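Local structure of 4-alpha-glucanotransferase (Streptococcus agalactiae, 6M6T) at residues A[115-118]-A[119-123]; A[325-328]-A[329-333]; A[81-84]-A[85-89]. The protein is an amylomaltase, also called disproportionating enzyme, a member of the 4-alpha-glucanotransferase family, whose fold belongs to the TIM-barrel clan. All blocks are in the same frame, centred on the assembly; numbering follows the deposited sequence.

Contact 1. Residues A[115-118]-A[119-123]; sequences KAVK and NFLKE
Lys115, Ala116 and Val117 each accept an i to i+4 hydrogen bond, from the backbone N of Asn119, Phe120 and Leu121 in turn, with N-H...O angles close to 150° that make this a regular alpha-helical turn. Side-chain pairing is clear for Lys115 and Asn119, which run side by side in the same direction. The aliphatic part of the lysine lies along the amide, Lys115 CG standing 3.7 Å from Asn119 ND2. Asn119 carries CG beside its own backbone N (chi1 -70°), which swings the amide back over the preceding turn. There Asn119 ND2 comes to 3.0 Å from Lys115 O, but the angle is too poor for a hydrogen bond; ND2 makes a weak hydrogen bond to Phe82 O in the loop ahead of the helix.

The turn lies near the C-terminal end of helix 105-122 and shows the division of an amphipathic helix. Lys115, Lys118 and Lys122 are exposed, while Ala116, Val117 and Phe120 are buried. Val117 packs on Tyr187, Val190 and Phe194 of helix 182-208, and the Phe120 ring meets that of Tyr193 with the planes about 35° apart.

At the margin of the buried face, Val117 CG1 makes a loose apolar contact of 4.3 Å with CD1 of the partly exposed Leu121. Leu121 CG also lies beside Val117 O, the oxygen that accepts the Leu121 backbone bond. The same Val117 O lies at the edge of the Phe120 ring, near its plane.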
# COMPACT_ATOMS: atom_id res chain seq x y z
N LYS A 115 9.50 -19.66 16.90
CA LYS A 115 10.84 -20.19 17.18
C LYS A 115 11.89 -19.07 17.14
O LYS A 115 12.73 -18.96 18.05
CB LYS A 115 11.15 -21.33 16.18
CG LYS A 115 12.46 -22.10 16.40
CD LYS A 115 12.39 -23.20 17.49
CE LYS A 115 11.74 -24.50 17.00
NZ LYS A 115 12.19 -24.93 15.65
N ALA A 116 11.80 -18.19 16.13
CA ALA A 116 12.77 -17.10 16.03
C ALA A 116 12.64 -16.10 17.18
O ALA A 116 13.65 -15.58 17.67
CB ALA A 116 12.62 -16.39 14.69
N VAL A 117 11.41 -15.79 17.61
CA VAL A 117 11.23 -14.84 18.70
C VAL A 117 11.70 -15.43 20.03
O VAL A 117 12.33 -14.73 20.85
CB VAL A 117 9.76 -14.38 18.75
CG1 VAL A 117 9.48 -13.56 20.01
CG2 VAL A 117 9.40 -13.58 17.49
N LYS A 118 11.42 -16.72 20.25
CA LYS A 118 11.94 -17.45 21.42
C LYS A 118 13.46 -17.44 21.46
O LYS A 118 14.05 -17.27 22.53
CB LYS A 118 11.41 -18.89 21.42
CG LYS A 118 12.02 -19.83 22.47
CD LYS A 118 11.32 -21.22 22.49
CE LYS A 118 10.39 -21.42 23.72
NZ LYS A 118 9.07 -20.70 23.64
N ASN A 119 14.10 -17.64 20.30
CA ASN A 119 15.57 -17.62 20.27
C ASN A 119 16.13 -16.21 20.37
O ASN A 119 17.21 -16.03 20.95
CB ASN A 119 16.10 -18.29 19.00
CG ASN A 119 15.87 -19.78 18.99
OD1 ASN A 119 16.13 -20.47 19.99
ND2 ASN A 119 15.37 -20.30 17.87
N PHE A 120 15.43 -15.21 19.82
CA PHE A 120 15.90 -13.83 19.97
C PHE A 120 15.87 -13.38 21.43
O PHE A 120 16.78 -12.67 21.87
CB PHE A 120 15.06 -12.87 19.12
CG PHE A 120 15.25 -11.42 19.53
CD1 PHE A 120 16.35 -10.70 19.09
CD2 PHE A 120 14.36 -10.79 20.39
CE1 PHE A 120 16.55 -9.38 19.47
CE2 PHE A 120 14.56 -9.48 20.79
CZ PHE A 120 15.66 -8.77 20.32
N LEU A 121 14.84 -13.77 22.19
CA LEU A 121 14.76 -13.29 23.57
C LEU A 121 15.86 -13.88 24.46
O LEU A 121 16.30 -13.21 25.40
CB LEU A 121 13.39 -13.58 24.16
CG LEU A 121 12.24 -12.78 23.54
CD1 LEU A 121 10.92 -13.32 24.09
CD2 LEU A 121 12.39 -11.27 23.80
N LYS A 122 16.34 -15.11 24.17
CA LYS A 122 17.35 -15.76 25.02
C LYS A 122 18.76 -15.20 24.81
O LYS A 122 19.63 -15.46 25.65
CB LYS A 122 17.35 -17.27 24.77
CG LYS A 122 18.07 -17.70 23.50
CD LYS A 122 18.00 -19.20 23.23
CE LYS A 122 16.70 -19.80 23.72
NZ LYS A 122 16.70 -21.26 23.47
N GLU A 123 19.01 -14.49 23.71
CA GLU A 123 20.23 -13.71 23.57
C GLU A 123 20.39 -12.75 24.75
O GLU A 123 19.40 -12.22 25.27
CB GLU A 123 20.24 -12.91 22.26
CG GLU A 123 20.05 -13.73 20.97
CD GLU A 123 21.33 -14.43 20.51
OE1 GLU A 123 22.43 -14.05 20.99
OE2 GLU A 123 21.24 -15.37 19.68

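Contact 2. Residues A[325-328]-A[329-333]; sequences PELF and ATIKE
Phe328, Ala329 and Ile331 carry this contact within one alpha-helix, and the apolar pairing centres on the end of Ile331. The side chains of Phe328 and Ile331 run alongside each other, and Ile331 CD1 approaches the ring obliquely, 4.1 Å from Phe328 CD1. A second neighbour, Leu327, points the same way and meets the same methyl more closely, with Leu327 CD1 and Ile331 CD1 3.6 Å apart. Ile331 has CG1 beside its backbone N (chi1 -67°), which turns the CD1 branch back along the helix toward both partners. Leu327 also lays its other methyl on the phenylalanine, CD2 standing 3.8 Å above one face of the Phe328 ring, toward the rim.

Ala329 takes part mainly through its backbone: Ala329 N bonds to Pro325 O at 3.0 Å. Lys332 N donates to Phe328 O in a nearly straight bond (174°). Between these two, Glu326 O is gripped twice by one residue, from opposite faces of the carbonyl plane: Thr330 N forms the helical bond, and Thr330 OG1 donates to Glu326 O over 2.7 Å from above that plane. The hydroxyl hydrogen is thus spent on the helix's own backbone.

Helix 324-335 leads into strand 340-342 of the parallel barrel sheet. Leu327 and Ile331 face helix 277-289 at Trp279, Ile280 and Ile283, whereas Phe328 reaches Leu355 and Thr359 of helix 350-359 and the rings of Phe298 and Phe301, beyond strand 292-295; the contact thus lies between two flanking helices of the barrel.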
# COMPACT_ATOMS: atom_id res chain seq x y z
N PRO A 325 -7.60 21.91 3.50
CA PRO A 325 -6.71 23.09 3.58
C PRO A 325 -6.03 23.30 4.93
O PRO A 325 -4.80 23.51 4.98
CB PRO A 325 -7.66 24.24 3.25
CG PRO A 325 -8.67 23.63 2.34
CD PRO A 325 -8.84 22.19 2.76
N GLU A 326 -6.79 23.24 6.03
CA GLU A 326 -6.20 23.43 7.36
C GLU A 326 -5.18 22.33 7.68
O GLU A 326 -4.09 22.61 8.17
CB GLU A 326 -7.30 23.48 8.43
CG GLU A 326 -8.33 24.59 8.24
CD GLU A 326 -9.31 24.28 7.12
OE1 GLU A 326 -9.85 25.23 6.48
OE2 GLU A 326 -9.53 23.07 6.86
N LEU A 327 -5.55 21.07 7.40
CA LEU A 327 -4.65 19.96 7.69
C LEU A 327 -3.33 20.14 6.98
O LEU A 327 -2.26 19.98 7.58
CB LEU A 327 -5.30 18.64 7.25
CG LEU A 327 -4.30 17.51 6.99
CD1 LEU A 327 -3.79 16.94 8.31
CD2 LEU A 327 -4.90 16.40 6.14
N PHE A 328 -3.37 20.48 5.69
CA PHE A 328 -2.12 20.52 4.96
C PHE A 328 -1.33 21.78 5.28
O PHE A 328 -0.09 21.75 5.27
CB PHE A 328 -2.39 20.34 3.47
CG PHE A 328 -2.74 18.92 3.10
CD1 PHE A 328 -1.76 17.94 3.07
CD2 PHE A 328 -4.06 18.56 2.83
CE1 PHE A 328 -2.08 16.62 2.74
CE2 PHE A 328 -4.38 17.24 2.50
CZ PHE A 328 -3.38 16.27 2.46
N ALA A 329 -1.98 22.89 5.62
CA ALA A 329 -1.22 24.02 6.14
C ALA A 329 -0.51 23.63 7.44
O ALA A 329 0.65 24.01 7.66
CB ALA A 329 -2.12 25.23 6.36
N THR A 330 -1.19 22.89 8.30
CA THR A 330 -0.58 22.49 9.56
C THR A 330 0.61 21.59 9.31
O THR A 330 1.65 21.73 9.97
CB THR A 330 -1.60 21.80 10.46
OG1 THR A 330 -2.80 22.58 10.50
CG2 THR A 330 -1.06 21.66 11.87
N ILE A 331 0.48 20.67 8.35
CA ILE A 331 1.61 19.78 8.03
C ILE A 331 2.79 20.59 7.50
O ILE A 331 3.92 20.44 7.97
CB ILE A 331 1.18 18.66 7.06
CG1 ILE A 331 0.19 17.71 7.73
CG2 ILE A 331 2.38 17.84 6.62
CD1 ILE A 331 -0.52 16.78 6.77
N LYS A 332 2.53 21.49 6.54
CA LYS A 332 3.61 22.35 6.04
C LYS A 332 4.30 23.10 7.17
O LYS A 332 5.52 23.03 7.31
CB LYS A 332 3.07 23.34 5.00
CG LYS A 332 4.17 23.92 4.11
CD LYS A 332 3.76 25.20 3.42
CE LYS A 332 4.80 25.61 2.34
NZ LYS A 332 5.37 27.01 2.49
N GLU A 333 3.53 23.82 7.99
CA GLU A 333 4.13 24.57 9.09
C GLU A 333 4.97 23.67 10.01
O GLU A 333 6.13 23.98 10.31
CB GLU A 333 3.05 25.30 9.89
CG GLU A 333 3.63 26.07 11.07
CD GLU A 333 4.73 27.07 10.65
OE1 GLU A 333 5.94 26.72 10.69
OE2 GLU A 333 4.38 28.21 10.26

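Contact 3. Residues A[81-84]-A[85-89]; sequences GFIS and KDDYQ
Just beyond the Schellman motif that ends helix 74-78, where Gly81 has positive phi and two bonds return to the last helical turn, Ser84 and Asp87 fasten a tight turn of the loop. Ser84 N donates to Asp87 OD2 over 3.3 Å, fairly straight at 162°, yet it meets the carboxylate from well above its plane, 53° out. The same oxygen lies 3.7 Å from Ile83 CB, and the side chains of Ile83 and Asp87 cross obliquely. Asp87 also has a long, weak ion pair with Lys115 through its other oxygen, OD1. On the serine side, Asp86 N makes a weak bond of 3.2 Å to Ser84 OG.

Tyr88 supplies the apolar half. Its CG sits between the backbone N and the carbonyl carbon (chi1 55°), which brings the ring back to Ile83, crossing it at about a right angle with Tyr88 CE1 3.9 Å from Ile83 CD1. Ser84 O lies at the edge of the ring, near its plane. Hydrogen bonds between Tyr88 OH and both Asp75 OD1 and Thr78 OG1 hold the ring against helix 74-78, while Ile83 packs on Val112 and Ala116 of helix 105-122.

Ser84 OG accepting from the amide of Asp86, two residues on, is the weakly closed form of an ST turn, here with the Asp87 carboxylate returning to Ser84 N.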
# COMPACT_ATOMS: atom_id res chain seq x y z
N GLY A 81 21.30 -16.39 13.40
CA GLY A 81 21.46 -17.29 14.52
C GLY A 81 20.20 -17.53 15.31
O GLY A 81 20.28 -18.03 16.43
N PHE A 82 19.04 -17.19 14.74
CA PHE A 82 17.74 -17.21 15.41
C PHE A 82 16.93 -18.45 15.07
O PHE A 82 16.41 -19.12 15.96
CB PHE A 82 16.95 -15.95 15.03
CG PHE A 82 17.52 -14.69 15.60
CD1 PHE A 82 18.39 -14.73 16.68
CD2 PHE A 82 17.17 -13.45 15.06
CE1 PHE A 82 18.90 -13.57 17.22
CE2 PHE A 82 17.67 -12.28 15.59
CZ PHE A 82 18.55 -12.33 16.67
N ILE A 83 16.79 -18.75 13.78
CA ILE A 83 16.32 -20.06 13.35
C ILE A 83 17.43 -20.74 12.56
O ILE A 83 18.49 -20.15 12.33
CB ILE A 83 15.02 -19.95 12.51
CG1 ILE A 83 15.04 -18.70 11.62
CG2 ILE A 83 13.81 -19.92 13.40
CD1 ILE A 83 13.96 -18.71 10.54
N SER A 84 17.19 -21.99 12.18
CA SER A 84 17.92 -22.70 11.14
C SER A 84 16.95 -22.96 9.99
O SER A 84 15.77 -22.60 10.05
CB SER A 84 18.52 -24.00 11.68
OG SER A 84 17.72 -25.12 11.34
N LYS A 85 17.44 -23.58 8.91
CA LYS A 85 16.59 -23.81 7.74
C LYS A 85 15.99 -25.21 7.68
O LYS A 85 15.16 -25.46 6.80
CB LYS A 85 17.34 -23.46 6.42
CG LYS A 85 18.54 -24.26 5.99
CD LYS A 85 19.10 -23.62 4.70
CE LYS A 85 19.23 -22.12 4.84
NZ LYS A 85 19.95 -21.52 3.68
N ASP A 86 16.39 -26.12 8.58
CA ASP A 86 15.56 -27.33 8.73
C ASP A 86 14.21 -27.02 9.47
O ASP A 86 13.43 -27.91 9.86
CB ASP A 86 16.36 -28.42 9.46
CG ASP A 86 16.93 -29.49 8.50
OD1 ASP A 86 16.38 -29.68 7.38
OD2 ASP A 86 17.92 -30.17 8.85
N ASP A 87 13.97 -25.71 9.64
CA ASP A 87 12.74 -25.17 10.19
C ASP A 87 11.76 -24.70 9.12
O ASP A 87 10.55 -24.65 9.37
CB ASP A 87 13.07 -24.00 11.12
CG ASP A 87 13.87 -24.43 12.35
OD1 ASP A 87 13.95 -25.66 12.61
OD2 ASP A 87 14.43 -23.55 13.04
N TYR A 88 12.25 -24.34 7.93
CA TYR A 88 11.34 -23.95 6.86
C TYR A 88 11.70 -24.53 5.49
O TYR A 88 10.94 -24.28 4.54
CB TYR A 88 11.25 -22.43 6.74
CG TYR A 88 12.58 -21.73 6.57
CD1 TYR A 88 13.48 -21.64 7.63
CD2 TYR A 88 12.94 -21.16 5.35
CE1 TYR A 88 14.68 -21.00 7.48
CE2 TYR A 88 14.13 -20.51 5.20
CZ TYR A 88 15.01 -20.44 6.26
OH TYR A 88 16.21 -19.80 6.09
N GLN A 89 12.79 -25.28 5.36
CA GLN A 89 13.03 -26.02 4.13
C GLN A 89 11.90 -27.00 3.91
O GLN A 89 11.60 -27.82 4.78
CB GLN A 89 14.35 -26.79 4.20
CG GLN A 89 15.03 -27.00 2.86
CD GLN A 89 16.00 -25.90 2.55
OE1 GLN A 89 16.87 -25.58 3.37
NE2 GLN A 89 15.90 -25.32 1.34

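From the N terminus, contact 3 comes first, in the loop between helices 74-78 and 105-122; contact 1 follows near the end of helix 105-122, and contact 2 lies much later, on helix 324-335. All three are local turns in series, so none nests or crosses, and none closes a long loop. Contacts 3 and 1 nevertheless touch, with centres about 12 Å apart: Phe82 CZ packs 3.6 Å from Phe120 CD1, joining the loop to the helix it leads into. Contact 2 stands alone, its centre about 44 Å from that of contact 1 and 48 Å from that of contact 3, beside the parallel barrel sheet.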